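Local coordinates for nodulation fucosyltransferase NodZ (Bradyrhizobium sp., PDB 2HHC), which belongs to the NodZ family of nodulation proteins and is built on the two-domain GT-B fold of many glycosyltransferases, at residues Ser21-Trp26 and Trp134-Glu139; Glu139-Ile144 and Phe289-Arg294; Cys202-Lys207 and Thr279-Pro284. All blocks are in the same frame, centred on the assembly; numbering follows the deposited sequence.

Contact 1. Residues Ser21-Trp26 and Trp134-Glu139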
# COMPACT_ATOMS: atom_id res chain seq x y z
N SER A 21 1.34 2.77 6.15
CA SER A 21 1.34 2.67 7.60
C SER A 21 2.71 2.26 8.14
O SER A 21 3.14 2.76 9.17
CB SER A 21 0.24 1.70 8.05
OG SER A 21 -1.07 2.15 7.74
N LEU A 22 3.39 1.42 7.39
CA LEU A 22 4.79 1.05 7.73
C LEU A 22 5.70 2.26 7.74
O LEU A 22 6.52 2.45 8.63
CB LEU A 22 5.35 0.01 6.77
CG LEU A 22 6.77 -0.51 7.01
CD1 LEU A 22 6.84 -1.11 8.40
CD2 LEU A 22 7.09 -1.49 5.97
N ALA A 23 5.59 3.11 6.70
CA ALA A 23 6.41 4.33 6.61
C ALA A 23 6.20 5.21 7.88
O ALA A 23 7.13 5.79 8.42
CB ALA A 23 6.08 5.07 5.36
N SER A 24 4.96 5.29 8.34
CA SER A 24 4.68 6.06 9.56
C SER A 24 5.36 5.49 10.81
O SER A 24 5.94 6.26 11.60
CB SER A 24 3.19 6.21 9.75
OG SER A 24 2.63 6.94 8.66
N ALA A 25 5.23 4.19 10.97
CA ALA A 25 5.90 3.50 12.09
C ALA A 25 7.43 3.69 11.99
O ALA A 25 8.09 4.01 13.00
CB ALA A 25 5.56 2.05 12.07
N TRP A 26 7.98 3.53 10.79
CA TRP A 26 9.41 3.67 10.54
C TRP A 26 9.88 5.07 10.99
O TRP A 26 10.91 5.26 11.61
CB TRP A 26 9.74 3.39 9.03
CG TRP A 26 11.20 3.69 8.77
CD1 TRP A 26 12.26 2.85 8.93
CD2 TRP A 26 11.75 4.96 8.42
NE1 TRP A 26 13.41 3.50 8.65
CE2 TRP A 26 13.14 4.82 8.39
CE3 TRP A 26 11.16 6.21 8.12
CZ2 TRP A 26 13.98 5.89 8.06
CZ3 TRP A 26 11.98 7.26 7.83
CH2 TRP A 26 13.36 7.11 7.80
N TRP A 134 -1.15 8.86 5.74
CA TRP A 134 -1.02 10.33 5.88
C TRP A 134 -0.30 10.76 7.17
O TRP A 134 -0.26 11.97 7.47
CB TRP A 134 -2.35 11.07 5.78
CG TRP A 134 -3.15 10.78 4.58
CD1 TRP A 134 -4.21 9.95 4.49
CD2 TRP A 134 -2.93 11.28 3.27
NE1 TRP A 134 -4.67 9.90 3.21
CE2 TRP A 134 -3.93 10.73 2.44
CE3 TRP A 134 -2.01 12.16 2.72
CZ2 TRP A 134 -4.03 11.04 1.07
CZ3 TRP A 134 -2.10 12.47 1.35
CH2 TRP A 134 -3.10 11.89 0.55
N ARG A 135 0.23 9.83 7.94
CA ARG A 135 0.82 10.22 9.25
C ARG A 135 2.35 10.16 9.20
O ARG A 135 3.05 9.78 10.15
CB ARG A 135 0.26 9.32 10.37
CG ARG A 135 -1.28 9.32 10.49
CD ARG A 135 -1.85 10.64 10.63
NE ARG A 135 -3.25 10.66 11.13
CZ ARG A 135 -4.35 10.58 10.37
NH1 ARG A 135 -4.31 10.43 9.06
NH2 ARG A 135 -5.54 10.67 10.95
N CYS A 136 2.87 10.56 8.05
CA CYS A 136 4.31 10.67 7.83
C CYS A 136 4.56 11.48 6.58
O CYS A 136 3.66 11.88 5.85
CB CYS A 136 4.93 9.29 7.63
SG CYS A 136 4.37 8.41 6.14
N SER A 137 5.84 11.82 6.36
CA SER A 137 6.21 12.52 5.19
C SER A 137 6.22 11.65 3.95
O SER A 137 6.35 10.43 4.02
CB SER A 137 7.59 13.13 5.29
OG SER A 137 8.53 12.05 5.40
N GLU A 138 6.12 12.31 2.80
CA GLU A 138 6.23 11.60 1.54
C GLU A 138 7.62 10.96 1.42
O GLU A 138 7.77 9.90 0.82
CB GLU A 138 5.98 12.58 0.42
CG GLU A 138 6.08 12.13 -0.96
CD GLU A 138 6.36 13.32 -1.87
OE1 GLU A 138 5.62 14.35 -1.74
OE2 GLU A 138 7.31 13.24 -2.66
N GLU A 139 8.62 11.62 1.97
CA GLU A 139 9.96 11.03 1.97
C GLU A 139 10.02 9.74 2.69
O GLU A 139 10.70 8.78 2.25
CB GLU A 139 11.00 12.02 2.54
CG GLU A 139 11.34 13.12 1.62
CD GLU A 139 10.26 14.18 1.42
OE1 GLU A 139 9.52 14.46 2.40
OE2 GLU A 139 10.16 14.72 0.31
O HOH W 1 5.40 9.06 11.58

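Contact 2. Residues Glu139-Ile144 and Phe289-Arg294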
# COMPACT_ATOMS: atom_id res chain seq x y z
N GLU A 139 8.62 11.62 1.97
CA GLU A 139 9.96 11.03 1.97
C GLU A 139 10.02 9.74 2.69
O GLU A 139 10.70 8.78 2.25
CB GLU A 139 11.00 12.02 2.54
CG GLU A 139 11.34 13.12 1.62
CD GLU A 139 10.26 14.18 1.42
OE1 GLU A 139 9.52 14.46 2.40
OE2 GLU A 139 10.16 14.72 0.31
N ALA A 140 9.34 9.60 3.83
CA ALA A 140 9.30 8.34 4.55
C ALA A 140 8.68 7.22 3.69
O ALA A 140 9.14 6.09 3.66
CB ALA A 140 8.59 8.47 5.87
N GLU A 141 7.62 7.58 2.96
CA GLU A 141 6.95 6.62 2.09
C GLU A 141 7.92 6.16 1.01
O GLU A 141 8.02 4.96 0.69
CB GLU A 141 5.71 7.25 1.43
CG GLU A 141 4.58 7.55 2.38
CD GLU A 141 3.51 8.29 1.61
OE1 GLU A 141 2.81 7.59 0.79
OE2 GLU A 141 3.40 9.53 1.66
N ARG A 142 8.63 7.09 0.38
CA ARG A 142 9.55 6.73 -0.71
C ARG A 142 10.68 5.88 -0.16
O ARG A 142 11.20 4.94 -0.84
CB ARG A 142 10.11 8.02 -1.36
CG ARG A 142 9.07 8.79 -2.07
CD ARG A 142 9.67 10.14 -2.58
NE ARG A 142 8.69 10.98 -3.25
CZ ARG A 142 8.30 10.77 -4.47
NH1 ARG A 142 8.85 9.80 -5.18
NH2 ARG A 142 7.40 11.57 -4.99
N LEU A 143 11.15 6.20 1.03
CA LEU A 143 12.22 5.42 1.65
C LEU A 143 11.82 3.97 1.84
O LEU A 143 12.57 3.06 1.58
CB LEU A 143 12.70 6.12 2.90
CG LEU A 143 14.04 5.54 3.28
CD1 LEU A 143 14.87 6.64 3.85
CD2 LEU A 143 13.71 4.41 4.25
N ILE A 144 10.60 3.71 2.24
CA ILE A 144 10.15 2.32 2.40
C ILE A 144 10.16 1.63 1.06
O ILE A 144 10.68 0.51 0.94
CB ILE A 144 8.72 2.27 3.00
CG1 ILE A 144 8.77 2.68 4.48
CG2 ILE A 144 8.07 0.96 2.84
CD1 ILE A 144 9.61 1.88 5.39
N PHE A 289 -3.90 1.77 -3.01
CA PHE A 289 -3.36 0.90 -4.08
C PHE A 289 -2.49 1.68 -5.08
O PHE A 289 -1.44 1.18 -5.50
CB PHE A 289 -4.53 0.13 -4.79
CG PHE A 289 -4.13 -1.03 -5.67
CD1 PHE A 289 -3.91 -0.89 -6.96
CD2 PHE A 289 -4.17 -2.32 -5.16
CE1 PHE A 289 -3.57 -1.96 -7.78
CE2 PHE A 289 -3.89 -3.42 -5.98
CZ PHE A 289 -3.61 -3.21 -7.30
N THR A 290 -2.92 2.87 -5.43
CA THR A 290 -2.22 3.72 -6.36
C THR A 290 -1.38 4.79 -5.71
O THR A 290 -0.94 5.72 -6.38
CB THR A 290 -3.26 4.39 -7.25
OG1 THR A 290 -4.36 4.89 -6.47
CG2 THR A 290 -3.77 3.35 -8.34
N ARG A 291 -1.12 4.70 -4.42
CA ARG A 291 -0.25 5.71 -3.77
C ARG A 291 1.17 5.62 -4.34
O ARG A 291 1.76 6.67 -4.59
CB ARG A 291 -0.25 5.54 -2.24
CG ARG A 291 0.59 6.55 -1.51
CD ARG A 291 0.27 7.97 -1.81
NE ARG A 291 1.05 8.87 -0.96
CZ ARG A 291 0.94 10.19 -0.89
NH1 ARG A 291 0.01 10.82 -1.64
NH2 ARG A 291 1.74 10.89 -0.15
N TYR A 292 1.73 4.43 -4.49
CA TYR A 292 3.10 4.28 -5.05
C TYR A 292 3.12 4.94 -6.43
O TYR A 292 3.97 5.80 -6.69
CB TYR A 292 3.47 2.83 -5.11
CG TYR A 292 4.89 2.55 -5.51
CD1 TYR A 292 5.90 3.38 -5.11
CD2 TYR A 292 5.19 1.48 -6.30
CE1 TYR A 292 7.22 3.09 -5.43
CE2 TYR A 292 6.48 1.19 -6.63
CZ TYR A 292 7.48 2.00 -6.17
OH TYR A 292 8.82 1.68 -6.56
N ALA A 293 2.15 4.64 -7.26
CA ALA A 293 2.06 5.31 -8.59
C ALA A 293 1.94 6.85 -8.46
O ALA A 293 2.63 7.61 -9.17
CB ALA A 293 0.93 4.76 -9.36
N ARG A 294 1.12 7.36 -7.56
CA ARG A 294 1.01 8.78 -7.30
C ARG A 294 2.37 9.41 -6.98
O ARG A 294 2.67 10.53 -7.41
CB ARG A 294 0.00 9.05 -6.18
CG ARG A 294 -0.07 10.48 -5.68
CD ARG A 294 -0.48 11.48 -6.76
NE ARG A 294 -0.48 12.88 -6.31
CZ ARG A 294 0.61 13.65 -6.23
NH1 ARG A 294 1.80 13.17 -6.55
NH2 ARG A 294 0.51 14.91 -5.83

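Contact 3. Residues Cys202-Lys207 and Thr279-Pro284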
# COMPACT_ATOMS: atom_id res chain seq x y z
N CYS A 202 -14.59 5.69 -18.47
CA CYS A 202 -14.37 5.96 -19.88
C CYS A 202 -13.99 7.40 -20.14
O CYS A 202 -13.12 7.64 -20.97
CB CYS A 202 -15.56 5.57 -20.75
SG CYS A 202 -15.89 3.77 -20.76
N MET A 203 -14.67 8.34 -19.48
CA MET A 203 -14.32 9.76 -19.60
C MET A 203 -12.87 10.03 -19.18
O MET A 203 -12.16 10.81 -19.83
CB MET A 203 -15.20 10.63 -18.67
CG MET A 203 -16.70 10.43 -18.71
SD MET A 203 -17.46 11.71 -17.69
CE MET A 203 -18.36 10.92 -16.39
N ALA A 204 -12.44 9.40 -18.09
CA ALA A 204 -11.06 9.55 -17.62
C ALA A 204 -10.09 9.00 -18.65
O ALA A 204 -9.05 9.62 -18.90
CB ALA A 204 -10.86 8.87 -16.28
N ILE A 205 -10.39 7.83 -19.22
CA ILE A 205 -9.50 7.26 -20.23
C ILE A 205 -9.41 8.14 -21.47
O ILE A 205 -8.33 8.37 -21.99
CB ILE A 205 -9.89 5.79 -20.55
CG1 ILE A 205 -9.69 4.87 -19.33
CG2 ILE A 205 -9.08 5.24 -21.72
CD1 ILE A 205 -10.31 3.52 -19.51
N ARG A 206 -10.55 8.66 -21.94
CA ARG A 206 -10.55 9.58 -23.08
C ARG A 206 -9.66 10.81 -22.79
O ARG A 206 -8.88 11.23 -23.67
CB ARG A 206 -11.99 9.96 -23.46
CG ARG A 206 -12.76 8.76 -23.98
CD ARG A 206 -14.22 8.99 -24.33
NE ARG A 206 -14.80 7.70 -24.75
CZ ARG A 206 -15.89 7.12 -24.26
NH1 ARG A 206 -16.70 7.75 -23.40
NH2 ARG A 206 -16.22 5.91 -24.71
N LYS A 207 -9.77 11.36 -21.58
CA LYS A 207 -8.97 12.52 -21.17
C LYS A 207 -7.50 12.19 -21.20
O LYS A 207 -6.69 12.96 -21.76
CB LYS A 207 -9.43 13.06 -19.80
CG LYS A 207 -8.52 14.18 -19.18
CD LYS A 207 -9.15 14.67 -17.87
CE LYS A 207 -8.31 15.72 -17.14
NZ LYS A 207 -8.31 17.03 -17.81
N THR A 279 0.93 7.95 -17.27
CA THR A 279 -0.21 8.60 -16.69
C THR A 279 -0.95 7.51 -15.92
O THR A 279 -1.03 6.37 -16.40
CB THR A 279 -1.15 9.13 -17.78
OG1 THR A 279 -0.50 10.17 -18.49
CG2 THR A 279 -2.48 9.66 -17.19
N VAL A 280 -1.45 7.86 -14.75
CA VAL A 280 -2.29 6.93 -13.97
C VAL A 280 -3.60 7.58 -13.60
O VAL A 280 -3.68 8.71 -13.13
CB VAL A 280 -1.59 6.41 -12.70
CG1 VAL A 280 -2.52 5.48 -11.90
CG2 VAL A 280 -0.43 5.56 -13.10
N ILE A 281 -4.67 6.82 -13.86
CA ILE A 281 -6.04 7.17 -13.50
C ILE A 281 -6.38 6.42 -12.20
O ILE A 281 -6.28 5.19 -12.13
CB ILE A 281 -7.04 6.77 -14.61
CG1 ILE A 281 -6.81 7.63 -15.86
CG2 ILE A 281 -8.45 6.91 -14.09
CD1 ILE A 281 -7.42 7.12 -17.09
N ARG A 282 -6.73 7.18 -11.18
CA ARG A 282 -7.03 6.65 -9.83
C ARG A 282 -8.54 6.69 -9.59
O ARG A 282 -9.13 7.73 -9.29
CB ARG A 282 -6.35 7.51 -8.77
CG ARG A 282 -4.83 7.63 -8.90
CD ARG A 282 -4.24 8.40 -7.80
NE ARG A 282 -4.16 7.61 -6.56
CZ ARG A 282 -3.82 8.09 -5.37
NH1 ARG A 282 -3.56 9.38 -5.20
NH2 ARG A 282 -3.74 7.27 -4.33
N PHE A 283 -9.17 5.52 -9.67
CA PHE A 283 -10.61 5.42 -9.50
C PHE A 283 -10.89 4.42 -8.34
O PHE A 283 -11.01 3.22 -8.57
CB PHE A 283 -11.22 4.99 -10.84
CG PHE A 283 -12.66 5.22 -10.96
CD1 PHE A 283 -13.55 4.24 -10.52
CD2 PHE A 283 -13.15 6.42 -11.46
CE1 PHE A 283 -14.92 4.43 -10.63
CE2 PHE A 283 -14.53 6.63 -11.56
CZ PHE A 283 -15.42 5.65 -11.15
N PRO A 284 -10.93 4.91 -7.06
CA PRO A 284 -10.88 6.31 -6.58
C PRO A 284 -9.47 6.74 -6.20
O PRO A 284 -8.61 5.92 -5.92
CB PRO A 284 -11.80 6.26 -5.36
CG PRO A 284 -11.73 4.85 -4.90
CD PRO A 284 -11.49 3.97 -6.11

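Contact 1. Residues Ser21-Trp26 and Trp134-Glu139
S24 and C136 bring the first helix of the N-terminal Rossmann-like domain against the loop that enters helix 138-147. Helix 15-32 follows the first strand, 6-10, and offers A23 and S24 to this loop; the CA atoms of S24 and C136 are 4.9 Å apart, the nearest pair across the two segments.

C136 is the side chain to follow. Its CB lies beside the serine, 3.8 Å from CA of S24 and 3.4 Å from S24 OG. At the next atom the sulfur turns in between the backbone N and the carbonyl carbon (chi1 65°), which carries it along the helix to the neighbouring residue. There SG reaches the methyl CB of A23 at 3.8 Å, the one apolar side-chain touch of the contact. SG also lies 3.4 Å from S24 OG and packs on E141 of helix 138-147. The sulfur, on a partly exposed residue, rests against two buried residues of helix 15-32.

S24 is modelled in two conformers. In the one described, its OG is 3.2 Å from R135 O but hydrogen-bonds to L132 O, a few residues earlier in the same loop. R135 meets the serine hydroxyl through its CB and then leads its guanidinium away, where NE bonds to T112 OG1. Just past C136, S137 occupies the N-cap of helix 138-147, its OG accepting from A140 N, so the loop touching helix 15-32 passes at once into the next helix. A water links the two backbones, donating to S24 O at 2.9 Å and to R135 O at 2.8 Å.

Contact 2. Residues Glu139-Ile144 and Phe289-Arg294
E141 and R291 form a side-on, two-pronged salt bridge between helix 138-147 and the opening turn of helix 291-296. The first helix follows strand 125-128 of the N-terminal sheet, while the second sits between strands 279-283 and 299-303 of the C-terminal sheet, so the bridge spans the two halves of the GT-B fold.

The tight part is this pair alone. R291 NE donates to E141 OE1 at 2.8 Å in a nearly straight bond (173°), and R291 NH2 donates to E141 OE2, also at 2.8 Å. Each oxygen uses its syn lone pair, and carboxylate and guanidinium lie only 3° from coplanar. E141 runs out extended from its helix, whereas R291 bends at chi2 (54°) and then straightens, presenting its NE edge as the two chains cross at about a right angle. The bend also lays the arginine's aliphatic part against the acid, with CG 3.4 Å from E141 OE1. W20 of helix 15-32 packs on both partners, W134 on the arginine and L295 on the glutamate.

The looser side belongs to R142 and R294, both partly exposed. Their like charges stay apart, R142 NH2 lying 6.0 Å from R294 NH1, and each has a partner beyond the two segments. R142 is held by a salt bridge to E138 and a hydrogen bond to L295 O; R294 makes a weak bond to P317 O.

With one donor for each carboxylate oxygen, neither flat group can rotate without giving up a bond. The buried acid's charge is thereby probably neutralised by the arginine. The pair is sensitive to direction as well as to distance, and so probably restrains how the two helix turns sit against each other.

Contact 3. Residues Cys202-Lys207 and Thr279-Pro284
The bond from R206 N to C202 O, 2.9 Å long, closes the helical turn on which A204 and I205 receive I281. Helix 192-209 leads from strand 170-176 to strand 217-223 and covers one face of the C-terminal Rossmann-like sheet; strand 279-283 runs parallel next to 170-176.

I281 carries the strand's side of the contact. Both its methyls touch A204 CB, CG2 at 3.8 Å; CD1 reaches on to the helix backbone, 3.5 Å from A204 O. Because chi2 of I281 is near trans (164°), CD1 stands well out from the strand and also touches I205, 3.9 Å from its CG1. The two isoleucines cross at about a right angle. L311 of strand 311-315 adds to the packing on A204, and F236 to that on I205.

All three touching residues are buried, and their side chains meet purely by apolar contact. The strand's own polar backbone is occupied within the sheet, where I281 bonds to G173 and H175. At this point the helix and strand are probably held by dispersion and exclusion of water, forces that depend on close fit of shape much more than on direction.

From the N terminus, helix 15-32 enters contact 1, which closes a loop of 107 residues carrying most of the N-terminal sheet. Contact 2 begins where contact 1 ends, since E139 belongs to both, and A23 packs directly on I144 and E141 from one to the other. It closes a longer loop, 144 residues, that takes in much of the C-terminal domain; contact 3 falls wholly within that span and ties a helix to its sheet. The return to contact 2 is short: strand 279-283 leads on to helix 291-296, and R282 NE lies 2.7 Å from T290 OG1, a probable hydrogen bond. Contacts 1 and 3 do not touch, their centres being about 27 Å apart.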